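Long-range contacts in gamma-glutamylcyclotransferase (Homo sapiens, PDB 3CRY), which catalyses the formation of 5-oxoproline from gamma-glutamyl dipeptides, releasing the free amino acid, and can induce release of cytochrome c from mitochondria: residues 50-55 with 70-75; 66-71 with 125-130; 43-48 with 78-83. The protein carries 1 engineered substitution. One frame throughout, in Å; residues are numbered along the deposited sequence.

Contact 1: residues 50-55 with 70-75; sequences KLDFGN and TIFQSP
Lys50 and Phe72 lie side by side and point the same way, the methylene CD of the lysine 3.8 Å from CZ of the ring. Chi1 of 179° sets the lysine CG anti to the backbone N; the chain stays extended through CD, beside the ring, and bends only at chi4. Lys50 O sits over one face of the ring, offset toward the rim, while Asp52 CB meets the ring edge at CE2, 3.9 Å away. The carboxylate plane of Asp52 stands 82° from the ring plane, and its OD2 is held by Tyr130 OH. Thr70 CG2 packs against Asp52 CB at 4.0 Å; Lys50, Asp52, Thr70 and Phe72 share one face of this strand pair. On the other, Leu51 CD1 approaches Ile71 CG2 at 4.3 Å, and the leucine also touches Tyr22 of the inferred substrate site. Beneath the side chains, Lys50 and Phe72 exchange two backbone bonds, as do Asp52 and Thr70, with Asp52 N to Thr70 O at 2.9 Å; Leu51 and Ile71 make the non-hydrogen-bonded pair between them. Such alternation marks antiparallel pairing, and the two strands, consecutive in the chain and 134° apart in direction, form a twisted beta hairpin with a long connection.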
loop_
_atom_site.group_PDB
_atom_site.type_symbol
_atom_site.label_atom_id
_atom_site.label_comp_id
_atom_site.label_asym_id
_atom_site.label_seq_id
_atom_site.Cartn_x
_atom_site.Cartn_y
_atom_site.Cartn_z
ATOM N N LYS A 50 12.112 -1.827 3.677
ATOM C CA LYS A 50 13.402 -1.612 3.004
ATOM C C LYS A 50 13.217 -0.611 1.871
ATOM O O LYS A 50 12.192 -0.649 1.162
ATOM C CB LYS A 50 13.939 -2.940 2.454
ATOM C CG LYS A 50 15.270 -2.845 1.722
ATOM C CD LYS A 50 15.715 -4.232 1.211
ATOM C CE LYS A 50 17.095 -4.184 0.557
ATOM N NZ LYS A 50 18.171 -4.252 1.585
ATOM N N LEU A 51 14.201 0.269 1.691
ATOM C CA LEU A 51 14.181 1.280 0.628
ATOM C C LEU A 51 14.644 0.664 -0.706
ATOM O O LEU A 51 15.608 -0.115 -0.745
ATOM C CB LEU A 51 15.122 2.440 1.027
ATOM C CG LEU A 51 15.219 3.653 0.092
ATOM C CD1 LEU A 51 13.951 4.484 0.133
ATOM C CD2 LEU A 51 16.416 4.503 0.478
ATOM N N ASP A 52 13.980 1.018 -1.804
ATOM C CA ASP A 52 14.373 0.543 -3.129
ATOM C C ASP A 52 14.136 1.707 -4.099
ATOM O O ASP A 52 13.575 2.752 -3.713
ATOM C CB ASP A 52 13.557 -0.697 -3.537
ATOM C CG ASP A 52 14.150 -1.460 -4.720
ATOM O OD1 ASP A 52 15.314 -1.221 -5.136
ATOM O OD2 ASP A 52 13.410 -2.313 -5.255
ATOM N N PHE A 53 14.614 1.549 -5.333
ATOM C CA PHE A 53 14.378 2.533 -6.404
ATOM C C PHE A 53 13.931 1.814 -7.652
ATOM O O PHE A 53 14.439 0.741 -7.968
ATOM C CB PHE A 53 15.644 3.387 -6.698
ATOM C CG PHE A 53 16.094 4.206 -5.515
ATOM C CD1 PHE A 53 16.836 3.614 -4.483
ATOM C CD2 PHE A 53 15.707 5.540 -5.380
ATOM C CE1 PHE A 53 17.218 4.353 -3.357
ATOM C CE2 PHE A 53 16.103 6.307 -4.264
ATOM C CZ PHE A 53 16.860 5.709 -3.243
ATOM N N GLY A 54 12.975 2.406 -8.361
ATOM C CA GLY A 54 12.517 1.770 -9.585
ATOM C C GLY A 54 11.698 2.617 -10.516
ATOM O O GLY A 54 11.427 3.800 -10.257
ATOM N N ASN A 55 11.300 1.964 -11.598
ATOM C CA ASN A 55 10.496 2.551 -12.655
ATOM C C ASN A 55 9.085 2.008 -12.504
ATOM O O ASN A 55 8.816 0.840 -12.826
ATOM C CB ASN A 55 11.091 2.164 -14.012
ATOM C CG ASN A 55 12.476 2.763 -14.228
ATOM O OD1 ASN A 55 12.782 3.837 -13.706
ATOM N ND2 ASN A 55 13.332 2.051 -14.977
ATOM N N THR A 70 10.923 3.915 -3.487
ATOM C CA THR A 70 9.777 3.138 -2.971
ATOM C C THR A 70 10.209 2.341 -1.741
ATOM O O THR A 70 11.400 2.294 -1.405
ATOM C CB THR A 70 9.156 2.235 -4.072
ATOM O OG1 THR A 70 7.937 1.630 -3.582
ATOM C CG2 THR A 70 10.150 1.108 -4.488
ATOM N N ILE A 71 9.246 1.749 -1.045
ATOM C CA ILE A 71 9.544 0.916 0.144
ATOM C C ILE A 71 8.707 -0.346 0.057
ATOM O O ILE A 71 7.633 -0.360 -0.583
ATOM C CB ILE A 71 9.277 1.650 1.485
ATOM C CG1 ILE A 71 7.819 2.162 1.564
ATOM C CG2 ILE A 71 10.297 2.816 1.680
ATOM C CD1 ILE A 71 7.417 2.836 2.902
ATOM N N PHE A 72 9.215 -1.418 0.656
ATOM C CA PHE A 72 8.442 -2.662 0.704
ATOM C C PHE A 72 8.700 -3.403 2.012
ATOM O O PHE A 72 9.720 -3.172 2.669
ATOM C CB PHE A 72 8.682 -3.527 -0.543
ATOM C CG PHE A 72 10.100 -4.052 -0.691
ATOM C CD1 PHE A 72 10.539 -5.158 0.050
ATOM C CD2 PHE A 72 10.978 -3.470 -1.614
ATOM C CE1 PHE A 72 11.843 -5.657 -0.113
ATOM C CE2 PHE A 72 12.279 -3.963 -1.788
ATOM C CZ PHE A 72 12.713 -5.049 -1.043
ATOM N N GLN A 73 7.752 -4.242 2.423
ATOM C CA GLN A 73 7.890 -4.937 3.714
ATOM C C GLN A 73 9.030 -5.958 3.713
ATOM O O GLN A 73 9.154 -6.790 2.795
ATOM C CB GLN A 73 6.540 -5.550 4.112
ATOM C CG GLN A 73 5.547 -4.467 4.511
ATOM C CD GLN A 73 4.134 -4.946 4.503
ATOM O OE1 GLN A 73 3.641 -5.433 3.473
ATOM N NE2 GLN A 73 3.458 -4.807 5.652
ATOM N N SER A 74 9.872 -5.869 4.739
ATOM C CA SER A 74 11.082 -6.689 4.850
ATOM C C SER A 74 11.471 -6.806 6.329
ATOM O O SER A 74 12.046 -5.867 6.900
ATOM C CB SER A 74 12.212 -6.038 4.035
ATOM O OG SER A 74 13.357 -6.879 3.929
ATOM N N PRO A 75 11.118 -7.932 6.980
ATOM C CA PRO A 75 11.394 -8.057 8.416
ATOM C C PRO A 75 12.864 -7.817 8.757
ATOM O O PRO A 75 13.733 -8.394 8.112
ATOM C CB PRO A 75 11.044 -9.521 8.719
ATOM C CG PRO A 75 9.994 -9.865 7.699
ATOM C CD PRO A 75 10.408 -9.113 6.445
#

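Contact 2: residues 66-71 with 125-130; sequences GGIATI and YLMTNY
The ring of Tyr130 receives the methyl of Thr70 over one face: CG2 lies 3.9 Å from the ring centroid and 25° off the normal, a CH-pi contact displaced toward the hydroxyl-bearing rim, with CZ its nearest ring atom. The two side chains reach toward each other tip to tip, and the phenol OH goes on to a hydrogen bond with Asp52. The threonine's other branch turns to polar work. Its OG1, anti to the backbone N (chi1 -172°), accepts a nearly straight bond from Met127 N at 2.9 Å and donates to a water, 2.6 Å from OG1. That water in turn donates to Ile71 O and Met127 O, so one buried hydroxyl and one water tie both backbones together where the touching parts of the two segments run 111° apart and share no direct backbone bond. Met127 extends beyond CG across the threonine, SD lying 3.8 Å from Thr70 CB. Its terminal CE meets Ile68 CG1 at only 3.3 Å, tighter than usual van der Waals contact, the two side chains crossing at about a right angle. Leu126 crosses Ile71 in a similar way, its CB 3.9 Å from Ile71 CG1 and its CD2 against Ile71 O. Strand 68-74 thus rests on the end of strand 119-126 and the turn after it. Strand 106-114 lies against Leu126, strand 49-56 pairs with 68-74, and Leu126 also packs on Thr128 of the second subunit.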
loop_
_atom_site.group_PDB
_atom_site.type_symbol
_atom_site.label_atom_id
_atom_site.label_comp_id
_atom_site.label_asym_id
_atom_site.label_seq_id
_atom_site.Cartn_x
_atom_site.Cartn_y
_atom_site.Cartn_z
ATOM N N GLY A 66 15.770 8.504 -13.756
ATOM C CA GLY A 66 16.287 7.314 -13.077
ATOM C C GLY A 66 15.188 6.731 -12.210
ATOM O O GLY A 66 14.071 7.266 -12.181
ATOM N N GLY A 67 15.507 5.656 -11.501
ATOM C CA GLY A 67 14.537 5.011 -10.583
ATOM C C GLY A 67 14.162 5.981 -9.480
ATOM O O GLY A 67 15.006 6.748 -8.987
ATOM N N ILE A 68 12.893 5.974 -9.088
ATOM C CA ILE A 68 12.476 6.834 -7.959
ATOM C C ILE A 68 12.150 5.962 -6.731
ATOM O O ILE A 68 12.074 4.711 -6.832
ATOM C CB ILE A 68 11.351 7.825 -8.332
ATOM C CG1 ILE A 68 10.103 7.094 -8.830
ATOM C CG2 ILE A 68 11.863 8.856 -9.400
ATOM C CD1 ILE A 68 8.924 8.052 -9.155
ATOM N N ALA A 69 12.036 6.604 -5.569
ATOM C CA ALA A 69 12.066 5.860 -4.317
ATOM C C ALA A 69 10.773 5.105 -4.049
ATOM O O ALA A 69 9.685 5.618 -4.302
ATOM C CB ALA A 69 12.361 6.802 -3.133
ATOM N N THR A 70 10.923 3.915 -3.487
ATOM C CA THR A 70 9.777 3.138 -2.971
ATOM C C THR A 70 10.209 2.341 -1.741
ATOM O O THR A 70 11.400 2.294 -1.405
ATOM C CB THR A 70 9.156 2.235 -4.072
ATOM O OG1 THR A 70 7.937 1.630 -3.582
ATOM C CG2 THR A 70 10.150 1.108 -4.488
ATOM N N ILE A 71 9.246 1.749 -1.045
ATOM C CA ILE A 71 9.544 0.916 0.144
ATOM C C ILE A 71 8.707 -0.346 0.057
ATOM O O ILE A 71 7.633 -0.360 -0.583
ATOM C CB ILE A 71 9.277 1.650 1.485
ATOM C CG1 ILE A 71 7.819 2.162 1.564
ATOM C CG2 ILE A 71 10.297 2.816 1.680
ATOM C CD1 ILE A 71 7.417 2.836 2.902
ATOM N N TYR A 125 3.266 6.600 0.807
ATOM C CA TYR A 125 3.069 6.099 -0.563
ATOM C C TYR A 125 4.103 5.048 -0.848
ATOM O O TYR A 125 5.239 5.161 -0.379
ATOM C CB TYR A 125 3.250 7.224 -1.595
ATOM C CG TYR A 125 2.251 8.346 -1.399
ATOM C CD1 TYR A 125 1.011 8.310 -2.042
ATOM C CD2 TYR A 125 2.535 9.415 -0.539
ATOM C CE1 TYR A 125 0.074 9.332 -1.852
ATOM C CE2 TYR A 125 1.603 10.439 -0.341
ATOM C CZ TYR A 125 0.380 10.379 -1.001
ATOM O OH TYR A 125 -0.526 11.381 -0.797
ATOM N N LEU A 126 3.706 4.026 -1.612
ATOM C CA LEU A 126 4.697 3.111 -2.191
ATOM C C LEU A 126 4.244 2.552 -3.543
ATOM O O LEU A 126 3.052 2.636 -3.890
ATOM C CB LEU A 126 5.067 2.011 -1.183
ATOM C CG LEU A 126 3.916 1.105 -0.686
ATOM C CD1 LEU A 126 3.401 0.135 -1.742
ATOM C CD2 LEU A 126 4.394 0.337 0.568
ATOM N N MET A 127 5.190 2.017 -4.322
ATOM C CA MET A 127 4.865 1.456 -5.646
ATOM C C MET A 127 4.366 0.018 -5.483
ATOM O O MET A 127 4.896 -0.724 -4.647
ATOM C CB MET A 127 6.118 1.426 -6.516
ATOM C CG MET A 127 6.694 2.773 -6.808
ATOM S SD MET A 127 8.237 2.560 -7.769
ATOM C CE MET A 127 8.756 4.263 -7.797
ATOM N N THR A 128 3.381 -0.382 -6.284
ATOM C CA THR A 128 2.894 -1.767 -6.251
ATOM C C THR A 128 3.256 -2.586 -7.489
ATOM O O THR A 128 3.091 -3.819 -7.484
ATOM C CB THR A 128 1.356 -1.840 -6.076
ATOM O OG1 THR A 128 0.711 -1.274 -7.225
ATOM C CG2 THR A 128 0.897 -1.078 -4.829
ATOM N N ASN A 129 3.740 -1.908 -8.534
ATOM C CA ASN A 129 4.061 -2.563 -9.783
ATOM C C ASN A 129 5.213 -1.787 -10.395
ATOM O O ASN A 129 5.014 -0.721 -10.971
ATOM C CB ASN A 129 2.818 -2.552 -10.713
ATOM C CG ASN A 129 3.035 -3.338 -11.991
ATOM O OD1 ASN A 129 4.156 -3.790 -12.273
ATOM N ND2 ASN A 129 1.978 -3.505 -12.780
ATOM N N TYR A 130 6.435 -2.282 -10.200
ATOM C CA TYR A 130 7.603 -1.543 -10.720
ATOM C C TYR A 130 8.768 -2.442 -11.079
ATOM O O TYR A 130 8.809 -3.595 -10.670
ATOM C CB TYR A 130 8.074 -0.484 -9.697
ATOM C CG TYR A 130 8.785 -1.037 -8.453
ATOM C CD1 TYR A 130 8.067 -1.541 -7.354
ATOM C CD2 TYR A 130 10.179 -1.038 -8.372
ATOM C CE1 TYR A 130 8.739 -2.044 -6.205
ATOM C CE2 TYR A 130 10.855 -1.548 -7.239
ATOM C CZ TYR A 130 10.129 -2.051 -6.164
ATOM O OH TYR A 130 10.809 -2.528 -5.051
HETATM O O HOH W 1 7.346 -0.870 -3.222
#

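Contact 3: residues 43-48 with 78-83; sequences VARLQD and EVWGVV
Arg45 CB sits squarely over the six-membered ring of Trp80, 3.5 Å from its centroid and only 5° off the normal, a CH-pi contact on one face. Farther along the arginine, chi3 turns NE aside near Trp80 CZ2. The guanidinium is inclined 39° to the indole and has CZ2 over one of its own faces. At the guanidinium edge NH1 forms a salt bridge to Glu78 OE2 at 3.2 Å, on the syn side but 32° out of the carboxylate plane. Trp80 NE1 donates to the same OE2, also at 3.2 Å, from the same face of that plane, so one oxygen serves two donors and links all three side chains. Val43 CG1 comes obliquely to CE3 of the indole at 3.7 Å. An alanine in place of Trp80 would probably open a gap beneath Arg45 and Val43, and leave Glu78 OE2 without its indole donor and its carboxylate freer to turn. The backbone ladder positions this cluster: Ala44 pairs with Gly81, and Leu46 with Val79, by two bonds each, Leu46 N to Val79 O being 2.7 Å. On the face that carries Ala44 and Leu46, Ala44 CB meets Val83 CG2 at 3.8 Å, and both touch Val112. Tyr156 adds a ring against Trp80. This is antiparallel strand pairing inside the five-stranded sheet, with a cross-strand Arg-Trp-Glu cluster on one face and apolar Ala44, Leu46 and Val79 on the other.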
loop_
_atom_site.group_PDB
_atom_site.type_symbol
_atom_site.label_atom_id
_atom_site.label_comp_id
_atom_site.label_asym_id
_atom_site.label_seq_id
_atom_site.Cartn_x
_atom_site.Cartn_y
_atom_site.Cartn_z
ATOM N N VAL A 43 11.654 13.611 12.871
ATOM C CA VAL A 43 12.338 12.500 12.219
ATOM C C VAL A 43 11.767 11.212 12.809
ATOM O O VAL A 43 11.468 11.157 14.003
ATOM C CB VAL A 43 13.852 12.559 12.509
ATOM C CG1 VAL A 43 14.572 11.340 11.935
ATOM C CG2 VAL A 43 14.441 13.842 11.909
ATOM N N ALA A 44 11.598 10.197 11.974
ATOM C CA ALA A 44 11.023 8.932 12.456
ATOM C C ALA A 44 11.516 7.712 11.687
ATOM O O ALA A 44 11.972 7.829 10.535
ATOM C CB ALA A 44 9.491 9.002 12.459
ATOM N N ARG A 45 11.395 6.543 12.331
ATOM C CA ARG A 45 11.852 5.273 11.766
ATOM C C ARG A 45 10.670 4.364 11.445
ATOM O O ARG A 45 9.798 4.134 12.297
ATOM C CB ARG A 45 12.812 4.569 12.752
ATOM C CG ARG A 45 13.164 3.131 12.357
ATOM C CD ARG A 45 14.386 2.531 13.069
ATOM N NE ARG A 45 14.374 2.667 14.523
ATOM C CZ ARG A 45 15.420 2.369 15.303
ATOM N NH1 ARG A 45 16.562 1.917 14.769
ATOM N NH2 ARG A 45 15.341 2.513 16.624
ATOM N N LEU A 46 10.644 3.852 10.210
ATOM C CA LEU A 46 9.690 2.826 9.832
ATOM C C LEU A 46 10.358 1.454 9.954
ATOM O O LEU A 46 11.297 1.126 9.221
ATOM C CB LEU A 46 9.107 3.099 8.430
ATOM C CG LEU A 46 8.116 2.067 7.876
ATOM C CD1 LEU A 46 6.852 1.962 8.720
ATOM C CD2 LEU A 46 7.781 2.402 6.415
ATOM N N GLN A 47 9.871 0.666 10.912
ATOM C CA GLN A 47 10.429 -0.660 11.175
ATOM C C GLN A 47 9.941 -1.686 10.132
ATOM O O GLN A 47 8.778 -1.646 9.699
ATOM C CB GLN A 47 10.046 -1.075 12.613
ATOM C CG GLN A 47 11.007 -2.029 13.318
ATOM C CD GLN A 47 12.442 -1.524 13.352
ATOM O OE1 GLN A 47 13.297 -2.065 12.666
ATOM N NE2 GLN A 47 12.697 -0.463 14.113
ATOM N N ASP A 48 10.819 -2.600 9.728
ATOM C CA ASP A 48 10.476 -3.743 8.896
ATOM C C ASP A 48 10.026 -3.363 7.471
ATOM O O ASP A 48 9.184 -4.035 6.863
ATOM C CB ASP A 48 9.450 -4.672 9.590
ATOM C CG ASP A 48 9.926 -5.157 10.969
ATOM O OD1 ASP A 48 11.079 -5.628 11.074
ATOM O OD2 ASP A 48 9.157 -5.028 11.950
ATOM N N GLU A 78 14.961 -1.391 8.032
ATOM C CA GLU A 78 14.264 -0.188 8.467
ATOM C C GLU A 78 14.485 0.936 7.467
ATOM O O GLU A 78 15.443 0.895 6.687
ATOM C CB GLU A 78 14.696 0.253 9.876
ATOM C CG GLU A 78 16.153 0.636 9.964
ATOM C CD GLU A 78 16.669 0.674 11.402
ATOM O OE1 GLU A 78 16.308 -0.219 12.222
ATOM O OE2 GLU A 78 17.445 1.603 11.702
ATOM N N VAL A 79 13.570 1.901 7.489
ATOM C CA VAL A 79 13.655 3.096 6.654
ATOM C C VAL A 79 13.460 4.314 7.563
ATOM O O VAL A 79 12.467 4.373 8.306
ATOM C CB VAL A 79 12.555 3.079 5.549
ATOM C CG1 VAL A 79 12.466 4.429 4.833
ATOM C CG2 VAL A 79 12.831 1.977 4.541
ATOM N N TRP A 80 14.398 5.264 7.516
ATOM C CA TRP A 80 14.234 6.533 8.232
ATOM C C TRP A 80 13.677 7.595 7.299
ATOM O O TRP A 80 13.990 7.614 6.104
ATOM C CB TRP A 80 15.568 7.011 8.801
ATOM C CG TRP A 80 15.984 6.259 10.053
ATOM C CD1 TRP A 80 16.710 5.100 10.117
ATOM C CD2 TRP A 80 15.700 6.635 11.402
ATOM N NE1 TRP A 80 16.904 4.735 11.435
ATOM C CE2 TRP A 80 16.289 5.660 12.242
ATOM C CE3 TRP A 80 15.006 7.705 11.988
ATOM C CZ2 TRP A 80 16.198 5.723 13.640
ATOM C CZ3 TRP A 80 14.913 7.756 13.396
ATOM C CH2 TRP A 80 15.520 6.773 14.190
ATOM N N GLY A 81 12.882 8.503 7.852
ATOM C CA GLY A 81 12.326 9.561 7.038
ATOM C C GLY A 81 11.933 10.762 7.879
ATOM O O GLY A 81 12.221 10.826 9.078
ATOM N N VAL A 82 11.264 11.703 7.219
ATOM C CA VAL A 82 10.801 12.949 7.838
ATOM C C VAL A 82 9.280 12.927 7.853
ATOM O O VAL A 82 8.651 12.650 6.818
ATOM C CB VAL A 82 11.266 14.216 7.050
ATOM C CG1 VAL A 82 10.503 15.486 7.538
ATOM C CG2 VAL A 82 12.788 14.394 7.189
ATOM N N VAL A 83 8.715 13.220 9.022
ATOM C CA VAL A 83 7.269 13.408 9.171
ATOM C C VAL A 83 6.961 14.894 8.987
ATOM O O VAL A 83 7.512 15.756 9.710
ATOM C CB VAL A 83 6.737 12.878 10.531
ATOM C CG1 VAL A 83 5.255 13.127 10.634
ATOM C CG2 VAL A 83 7.046 11.353 10.675
#

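Overall arrangement
The three contacts show how strands near and far apart in the chain are tied into one fold. Contacts 1 and 2, their centres 7 Å apart, share Thr70 and Ile71 on strand 68-74; Asp52 OD2 and Tyr130 OH, 2.6 Å apart, join them directly. Contact 1 is nested within the chain loop closed by contact 3, 13 Å away between centres, and Ser74 N lies 2.9 Å from Asp48 O where they meet. Ile71 CD1 packs on Leu46 CD2 at 3.6 Å, bringing contact 3 against both others. The inferred substrate site adjoins all three: between side chains, Tyr139 is about 3 Å and Tyr22 about 4 Å from Ala69, Tyr22 also about 4 Å from Leu51, and Phe20 about 4 Å from Gly81. Contacts 1 and 2 also touch the second subunit.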